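Local coordinates for protein NDP-N-acetyl-D-galactosaminuronic acid dehydrogenase (Methanosarcina mazei Go1, PDB 3G79) that probably oxidises UDP-N-acetyl-D-mannosamine to UDP-N-acetyl-D-mannosaminouronate with two molecules of NAD+, as a member of the UDP-glucose/GDP-mannose dehydrogenase family, at residues G129-G134 against K159-E164; V356-W361 against A387-H392. All blocks are in the same frame, centred on the assembly; numbering follows the deposited sequence.

Contact 1. Residues G129-G134 against K159-E164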
ATOM      1  N   GLY A 129       7.216   4.786  36.885  1.00 32.05           N
ATOM      2  CA  GLY A 129       5.770   4.901  37.114  1.00 31.78           C
ATOM      3  C   GLY A 129       5.073   3.574  37.358  1.00 31.40           C
ATOM      4  O   GLY A 129       4.191   3.471  38.192  1.00 31.53           O
ATOM      5  N   ILE A 130       5.476   2.560  36.607  1.00 31.38           N
ATOM      6  CA  ILE A 130       4.896   1.238  36.690  1.00 31.17           C
ATOM      7  C   ILE A 130       5.192   0.698  38.074  1.00 31.72           C
ATOM      8  O   ILE A 130       4.278   0.241  38.777  1.00 32.61           O
ATOM      9  CB  ILE A 130       5.430   0.312  35.550  1.00 31.11           C
ATOM     10  CG1 ILE A 130       5.058   0.903  34.193  1.00 18.45           C
ATOM     11  CG2 ILE A 130       4.797  -1.044  35.627  1.00 17.38           C
ATOM     12  CD1 ILE A 130       5.770   0.280  32.991  1.00 32.36           C
ATOM     13  N   ARG A 131       6.462   0.765  38.476  1.00 30.79           N
ATOM     14  CA  ARG A 131       6.858   0.468  39.850  1.00 29.59           C
ATOM     15  C   ARG A 131       5.922   1.179  40.837  1.00 28.88           C
ATOM     16  O   ARG A 131       5.268   0.541  41.660  1.00 28.32           O
ATOM     17  CB  ARG A 131       8.324   0.836  40.082  1.00 30.86           C
ATOM     18  CG  ARG A 131       9.374  -0.118  39.400  1.00 49.89           C
ATOM     19  CD  ARG A 131      10.679  -0.287  40.243  1.00 34.59           C
ATOM     20  NE  ARG A 131      11.890  -0.717  39.524  1.00 49.92           N
ATOM     21  CZ  ARG A 131      12.782   0.122  38.980  1.00 36.79           C
ATOM     22  NH1 ARG A 131      13.883  -0.345  38.383  1.00 50.88           N
ATOM     23  NH2 ARG A 131      12.585   1.449  39.019  1.00 50.73           N
ATOM     24  N   ASN A 132       5.792   2.495  40.753  1.00 28.82           N
ATOM     25  CA  ASN A 132       4.884   3.152  41.688  1.00 29.31           C
ATOM     26  C   ASN A 132       3.486   2.554  41.687  1.00 30.39           C
ATOM     27  O   ASN A 132       2.916   2.274  42.766  1.00 30.83           O
ATOM     28  CB  ASN A 132       4.817   4.635  41.445  1.00 29.22           C
ATOM     29  CG  ASN A 132       5.872   5.387  42.207  1.00 47.26           C
ATOM     30  OD1 ASN A 132       6.237   6.473  41.796  1.00 30.23           O
ATOM     31  ND2 ASN A 132       6.361   4.830  43.335  1.00 29.61           N
ATOM     32  N   VAL A 133       2.936   2.361  40.482  1.00 29.33           N
ATOM     33  CA  VAL A 133       1.699   1.597  40.337  1.00 27.80           C
ATOM     34  C   VAL A 133       1.748   0.213  41.030  1.00 27.15           C
ATOM     35  O   VAL A 133       0.923  -0.066  41.914  1.00 26.56           O
ATOM     36  CB  VAL A 133       1.278   1.494  38.866  1.00 26.61           C
ATOM     37  CG1 VAL A 133       0.073   0.544  38.688  1.00 22.82           C
ATOM     38  CG2 VAL A 133       0.937   2.857  38.393  1.00 23.76           C
ATOM     39  N   GLY A 134       2.701  -0.639  40.630  1.00 26.59           N
ATOM     40  CA  GLY A 134       2.819  -1.951  41.238  1.00 27.05           C
ATOM     41  C   GLY A 134       2.822  -1.838  42.759  1.00 28.97           C
ATOM     42  O   GLY A 134       2.147  -2.598  43.441  1.00 29.80           O
ATOM     43  N   LYS A 159       3.993  -6.304  33.061  1.00 33.47           N
ATOM     44  CA  LYS A 159       3.428  -7.210  34.085  1.00 34.07           C
ATOM     45  C   LYS A 159       4.435  -7.761  35.146  1.00 33.78           C
ATOM     46  O   LYS A 159       4.068  -7.946  36.297  1.00 33.82           O
ATOM     47  CB  LYS A 159       2.595  -8.327  33.454  1.00 35.01           C
ATOM     48  CG  LYS A 159       3.236  -9.687  33.470  1.00 51.02           C
ATOM     49  CD  LYS A 159       2.765 -10.550  32.320  1.00 38.73           C
ATOM     50  CE  LYS A 159       1.427 -11.198  32.598  1.00 50.85           C
ATOM     51  NZ  LYS A 159       0.582 -11.010  31.388  1.00 40.78           N
ATOM     52  N   GLN A 160       5.678  -8.045  34.756  1.00 33.64           N
ATOM     53  CA  GLN A 160       6.700  -8.472  35.700  1.00 34.53           C
ATOM     54  C   GLN A 160       6.847  -7.434  36.838  1.00 33.85           C
ATOM     55  O   GLN A 160       6.621  -7.739  37.988  1.00 33.54           O
ATOM     56  CB  GLN A 160       8.027  -8.738  34.976  1.00 36.63           C
ATOM     57  CG  GLN A 160       8.353 -10.226  34.715  1.00 70.28           C
ATOM     58  CD  GLN A 160       7.956 -10.753  33.311  1.00 40.02           C
ATOM     59  OE1 GLN A 160       8.791 -11.330  32.599  1.00 70.53           O
ATOM     60  NE2 GLN A 160       6.685 -10.575  32.927  1.00 70.42           N
ATOM     61  N   ILE A 161       7.183  -6.198  36.506  1.00 33.63           N
ATOM     62  CA  ILE A 161       7.157  -5.114  37.479  1.00 34.06           C
ATOM     63  C   ILE A 161       5.850  -5.041  38.283  1.00 35.09           C
ATOM     64  O   ILE A 161       5.860  -4.952  39.519  1.00 36.45           O
ATOM     65  CB  ILE A 161       7.403  -3.731  36.810  1.00 34.10           C
ATOM     66  CG1 ILE A 161       8.756  -3.708  36.112  1.00 29.27           C
ATOM     67  CG2 ILE A 161       7.433  -2.648  37.857  1.00 29.05           C
ATOM     68  CD1 ILE A 161       9.020  -2.442  35.297  1.00 34.82           C
ATOM     69  N   LEU A 162       4.714  -5.034  37.598  1.00 34.27           N
ATOM     70  CA  LEU A 162       3.449  -4.955  38.309  1.00 32.51           C
ATOM     71  C   LEU A 162       3.366  -6.114  39.276  1.00 32.39           C
ATOM     72  O   LEU A 162       2.925  -5.940  40.416  1.00 32.60           O
ATOM     73  CB  LEU A 162       2.246  -4.968  37.354  1.00 30.80           C
ATOM     74  CG  LEU A 162       1.627  -3.643  36.867  1.00 42.16           C
ATOM     75  CD1 LEU A 162       1.955  -2.444  37.778  1.00 29.97           C
ATOM     76  CD2 LEU A 162       2.003  -3.344  35.434  1.00 29.73           C
ATOM     77  N   GLU A 163       3.805  -7.288  38.828  1.00 32.11           N
ATOM     78  CA  GLU A 163       3.648  -8.493  39.624  1.00 32.74           C
ATOM     79  C   GLU A 163       4.654  -8.595  40.759  1.00 33.81           C
ATOM     80  O   GLU A 163       4.278  -9.023  41.841  1.00 34.35           O
ATOM     81  CB  GLU A 163       3.617  -9.759  38.764  1.00 32.28           C
ATOM     82  CG  GLU A 163       2.372  -9.807  37.867  1.00 30.79           C
ATOM     83  CD  GLU A 163       2.213 -11.096  37.084  1.00 31.63           C
ATOM     84  OE1 GLU A 163       3.212 -11.800  36.820  1.00 31.73           O
ATOM     85  OE2 GLU A 163       1.077 -11.401  36.691  1.00 31.02           O
ATOM     86  N   GLU A 164       5.911  -8.197  40.520  1.00 34.49           N
ATOM     87  CA  GLU A 164       6.963  -8.241  41.539  1.00 34.89           C
ATOM     88  C   GLU A 164       6.629  -7.260  42.650  1.00 34.78           C
ATOM     89  O   GLU A 164       6.839  -7.558  43.814  1.00 35.21           O
ATOM     90  CB  GLU A 164       8.348  -7.860  40.990  1.00 36.25           C
ATOM     91  CG  GLU A 164       8.966  -8.765  39.915  1.00 50.97           C
ATOM     92  CD  GLU A 164      10.181  -8.119  39.170  1.00 38.82           C
ATOM     93  OE1 GLU A 164      10.296  -6.853  39.125  1.00 50.95           O
ATOM     94  OE2 GLU A 164      11.004  -8.892  38.603  1.00 50.56           O
TER

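Contact 2. Residues V356-W361 against A387-H392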
ATOM      1  N   VAL A 356      28.685  22.450  -2.714  1.00 26.57           N
ATOM      2  CA  VAL A 356      27.277  22.010  -2.696  1.00 26.03           C
ATOM      3  C   VAL A 356      26.402  22.845  -1.740  1.00 25.44           C
ATOM      4  O   VAL A 356      26.712  23.003  -0.567  1.00 25.35           O
ATOM      5  CB  VAL A 356      27.156  20.514  -2.276  1.00 27.21           C
ATOM      6  CG1 VAL A 356      25.702  20.035  -2.281  1.00 36.57           C
ATOM      7  CG2 VAL A 356      27.989  19.610  -3.182  1.00 35.93           C
ATOM      8  N   ALA A 357      25.308  23.391  -2.249  1.00 25.90           N
ATOM      9  CA  ALA A 357      24.302  24.071  -1.409  1.00 26.28           C
ATOM     10  C   ALA A 357      23.151  23.117  -1.187  1.00 26.83           C
ATOM     11  O   ALA A 357      22.407  22.758  -2.133  1.00 27.02           O
ATOM     12  CB  ALA A 357      23.797  25.385  -2.053  1.00 25.85           C
ATOM     13  N   MET A 358      23.070  22.665   0.061  1.00 26.25           N
ATOM     14  CA  MET A 358      21.963  21.896   0.580  1.00 25.13           C
ATOM     15  C   MET A 358      20.798  22.813   0.924  1.00 28.03           C
ATOM     16  O   MET A 358      20.835  23.582   1.903  1.00 28.85           O
ATOM     17  CB  MET A 358      22.417  21.134   1.818  1.00 22.10           C
ATOM     18  CG  MET A 358      23.493  20.088   1.469  1.00 20.43           C
ATOM     19  SD  MET A 358      23.698  18.787   2.643  1.00 18.03           S
ATOM     20  CE  MET A 358      25.290  18.270   2.254  1.00 20.77           C
ATOM     21  N   LEU A 359      19.757  22.736   0.109  1.00 29.01           N
ATOM     22  CA  LEU A 359      18.523  23.445   0.392  1.00 29.26           C
ATOM     23  C   LEU A 359      17.609  22.526   1.147  1.00 30.35           C
ATOM     24  O   LEU A 359      16.922  21.704   0.562  1.00 30.99           O
ATOM     25  CB  LEU A 359      17.866  23.859  -0.909  1.00 28.72           C
ATOM     26  CG  LEU A 359      18.266  25.219  -1.482  1.00 14.70           C
ATOM     27  CD1 LEU A 359      19.763  25.427  -1.505  1.00 27.98           C
ATOM     28  CD2 LEU A 359      17.649  25.321  -2.873  1.00 28.30           C
ATOM     29  N   GLY A 360      17.618  22.613   2.464  1.00 31.46           N
ATOM     30  CA  GLY A 360      16.719  21.753   3.220  1.00 32.25           C
ATOM     31  C   GLY A 360      17.414  20.756   4.113  1.00 33.69           C
ATOM     32  O   GLY A 360      18.109  19.836   3.630  1.00 34.51           O
ATOM     33  N   TRP A 361      17.223  20.952   5.421  1.00 33.48           N
ATOM     34  CA  TRP A 361      17.761  20.072   6.439  1.00 33.11           C
ATOM     35  C   TRP A 361      16.652  19.323   7.191  1.00 35.24           C
ATOM     36  O   TRP A 361      16.801  18.136   7.460  1.00 35.63           O
ATOM     37  CB  TRP A 361      18.624  20.872   7.404  1.00 31.19           C
ATOM     38  CG  TRP A 361      19.293  20.041   8.437  1.00 27.99           C
ATOM     39  CD1 TRP A 361      18.934  19.926   9.724  1.00 29.41           C
ATOM     40  CD2 TRP A 361      20.456  19.216   8.265  1.00 29.23           C
ATOM     41  NE1 TRP A 361      19.803  19.103  10.388  1.00 28.57           N
ATOM     42  CE2 TRP A 361      20.750  18.654   9.512  1.00 28.00           C
ATOM     43  CE3 TRP A 361      21.291  18.930   7.186  1.00 27.60           C
ATOM     44  CZ2 TRP A 361      21.821  17.792   9.709  1.00 28.78           C
ATOM     45  CZ3 TRP A 361      22.352  18.093   7.382  1.00 29.37           C
ATOM     46  CH2 TRP A 361      22.618  17.534   8.633  1.00 27.79           C
ATOM     47  N   ALA A 387      34.237  17.645  -1.222  1.00 34.23           N
ATOM     48  CA  ALA A 387      33.438  18.834  -1.547  1.00 33.32           C
ATOM     49  C   ALA A 387      33.226  19.653  -0.304  1.00 32.53           C
ATOM     50  O   ALA A 387      33.188  19.100   0.789  1.00 31.83           O
ATOM     51  CB  ALA A 387      32.100  18.424  -2.105  1.00 32.62           C
ATOM     52  N   SER A 388      33.082  20.968  -0.455  1.00 32.66           N
ATOM     53  CA  SER A 388      32.669  21.776   0.691  1.00 32.91           C
ATOM     54  C   SER A 388      31.149  21.978   0.674  1.00 32.85           C
ATOM     55  O   SER A 388      30.532  22.031  -0.389  1.00 32.59           O
ATOM     56  CB  SER A 388      33.438  23.102   0.785  1.00 33.44           C
ATOM     57  OG  SER A 388      32.584  24.229   0.704  1.00 47.35           O
ATOM     58  N   VAL A 389      30.559  22.066   1.865  1.00 32.82           N
ATOM     59  CA  VAL A 389      29.127  22.074   1.998  1.00 33.01           C
ATOM     60  C   VAL A 389      28.556  23.216   2.867  1.00 33.09           C
ATOM     61  O   VAL A 389      29.027  23.470   3.985  1.00 32.41           O
ATOM     62  CB  VAL A 389      28.634  20.723   2.531  1.00 33.29           C
ATOM     63  CG1 VAL A 389      27.152  20.746   2.657  1.00 35.58           C
ATOM     64  CG2 VAL A 389      29.078  19.565   1.609  1.00 36.63           C
ATOM     65  N   MET A 390      27.531  23.881   2.323  1.00 32.99           N
ATOM     66  CA  MET A 390      26.707  24.838   3.055  1.00 32.57           C
ATOM     67  C   MET A 390      25.221  24.419   3.038  1.00 33.96           C
ATOM     68  O   MET A 390      24.640  24.164   1.976  1.00 35.23           O
ATOM     69  CB  MET A 390      26.908  26.256   2.513  1.00 31.77           C
ATOM     70  CG  MET A 390      28.160  26.971   3.103  1.00 38.62           C
ATOM     71  SD  MET A 390      28.521  28.660   2.540  1.00 30.06           S
ATOM     72  CE  MET A 390      27.142  29.547   3.234  1.00 38.48           C
ATOM     73  N   VAL A 391      24.648  24.346   4.242  1.00 33.23           N
ATOM     74  CA  VAL A 391      23.313  23.857   4.562  1.00 31.32           C
ATOM     75  C   VAL A 391      22.389  25.019   4.858  1.00 32.16           C
ATOM     76  O   VAL A 391      22.711  25.910   5.698  1.00 32.81           O
ATOM     77  CB  VAL A 391      23.344  23.032   5.870  1.00 30.33           C
ATOM     78  CG1 VAL A 391      21.956  22.660   6.263  1.00 19.16           C
ATOM     79  CG2 VAL A 391      24.209  21.767   5.745  1.00 18.41           C
ATOM     80  N   HIS A 392      21.234  25.006   4.205  1.00 32.39           N
ATOM     81  CA  HIS A 392      20.213  26.007   4.420  1.00 34.06           C
ATOM     82  C   HIS A 392      18.930  25.377   4.895  1.00 36.60           C
ATOM     83  O   HIS A 392      18.580  24.252   4.495  1.00 37.22           O
ATOM     84  CB  HIS A 392      19.933  26.768   3.133  1.00 34.43           C
ATOM     85  CG  HIS A 392      18.832  27.790   3.246  1.00 34.67           C
ATOM     86  ND1 HIS A 392      17.500  27.473   3.075  1.00 34.58           N
ATOM     87  CD2 HIS A 392      18.875  29.127   3.469  1.00 33.96           C
ATOM     88  CE1 HIS A 392      16.768  28.569   3.203  1.00 34.60           C
ATOM     89  NE2 HIS A 392      17.576  29.585   3.446  1.00 34.25           N
TER

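Contact 1. Residues G129-G134 against K159-E164
Leu-162 reaches across from helix 154-166 to helix 124-136 and divides its two methyl groups between different partners. Its CB lies beside the neighbouring helix rather than aimed at it, and the branch beyond CG closes the distance. CD1 comes to 3.5 Å from the backbone N of Gly-134 and also meets CG1 of Val-133 at 3.6 Å. CD2 turns to Ile-130 instead, 3.6 Å from its CG2, the two side chains crossing at about a right angle.

That same CG2, anti to the backbone N of Ile-130, also touches CG2 of Ile-161 at 3.8 Å. Ile-161 points its CB at helix 124-136, and its CG2 rests 3.5 Å from CG of Arg-131, where the aliphatic base of the arginine borders the apolar patch. Gly-134 lets the backbones draw together: its CA is 4.2 Å from that of Leu-162, and a CB there would press on the carbonyl O of Ile-161.

The short helical segments run in the same general direction, 36° apart, with axes 8.0 Å from each other. Both belong to the NAD-binding Rossmann-type domain, where Ile-130 and Val-133 also pack on strand 104-107. Between the segments the contact is van der Waals in kind, methyl groups resting on one another and on the backbone at Gly-134, with neither hydrogen bond nor salt bridge, so the helices are matched by shape and not by charge.

Contact 2. Residues V356-W361 against A387-H392
Val-356 and Ser-388 share the first of five backbone hydrogen bonds between residues 356-361 and 387-392, which run parallel, the amide of Val-356 giving to the carbonyl of Ser-388; the pairing continues backwards, Ser-388 being bonded to Ser-354. Val-356 O then accepts from Met-390 N, Met-358 N gives to Met-390 O, and Met-358 O takes His-392 N at 2.7 Å. The last bond, from Gly-360 N to His-392 O (2.8 Å), carries the pairing just past the end of the first strand; its donor is tilted 28° from the carbonyl plane. Met-390 O also receives a CA-H...O contact from Ala-357 CA at 3.4 Å.

Apolar contacts gather on the face bearing Val-356, Met-358, Val-389 and Val-391. Met-358, extended beyond CG, lies obliquely across Val-389, its CG 3.9 Å from Val-389 CG1, while its SD is 4.3 Å from Val-391 CG2. Trp-361 meets Val-391 CG1 with both CB and CE3 at 3.9 Å; its CG is anti to the backbone N (chi1 -176°), and the second torsion then sets the ring obliquely to the valine. Helix 375-385 covers this face, touching Met-358 through Tyr-378 and Arg-379. An alanine in place of Met-358 would probably open a gap between Val-389, Val-391 and that helix.

Polar side-chain bonding lies on the other face, where His-392 ND1 is hydrogen-bonded to Tyr-427 OH, outside the two strands.

The strands and helix 375-385 form a beta-alpha-beta unit of the UDP-binding domain. Backbone bonding thus sets the register, while the aliphatic and thioether groups seal the sheet against its crossover helix.

How the contacts relate
The two contacts belong to different domains of one chain and lie on opposite sides of its centre. Their centres are 49 Å apart and their nearest atoms about 33 Å, so neither touches the other. Contact 1 pairs two helices of the NAD-binding domain, beside a mixed sheet; contact 2 pairs two neighbouring strands inside the parallel sheet of the UDP-binding domain. In relatives, NAD is held by the N-terminal domain and the substrate's nucleotide by the C-terminal one, with reaction in the cleft between; probably the same holds here, the central domain, which includes the long helix 228-258, linking them. Both contacts are internal to their own domains, one made by apolar side chains and a close backbone approach at Gly-134, the other by backbone hydrogen bonds with an apolar face beside them.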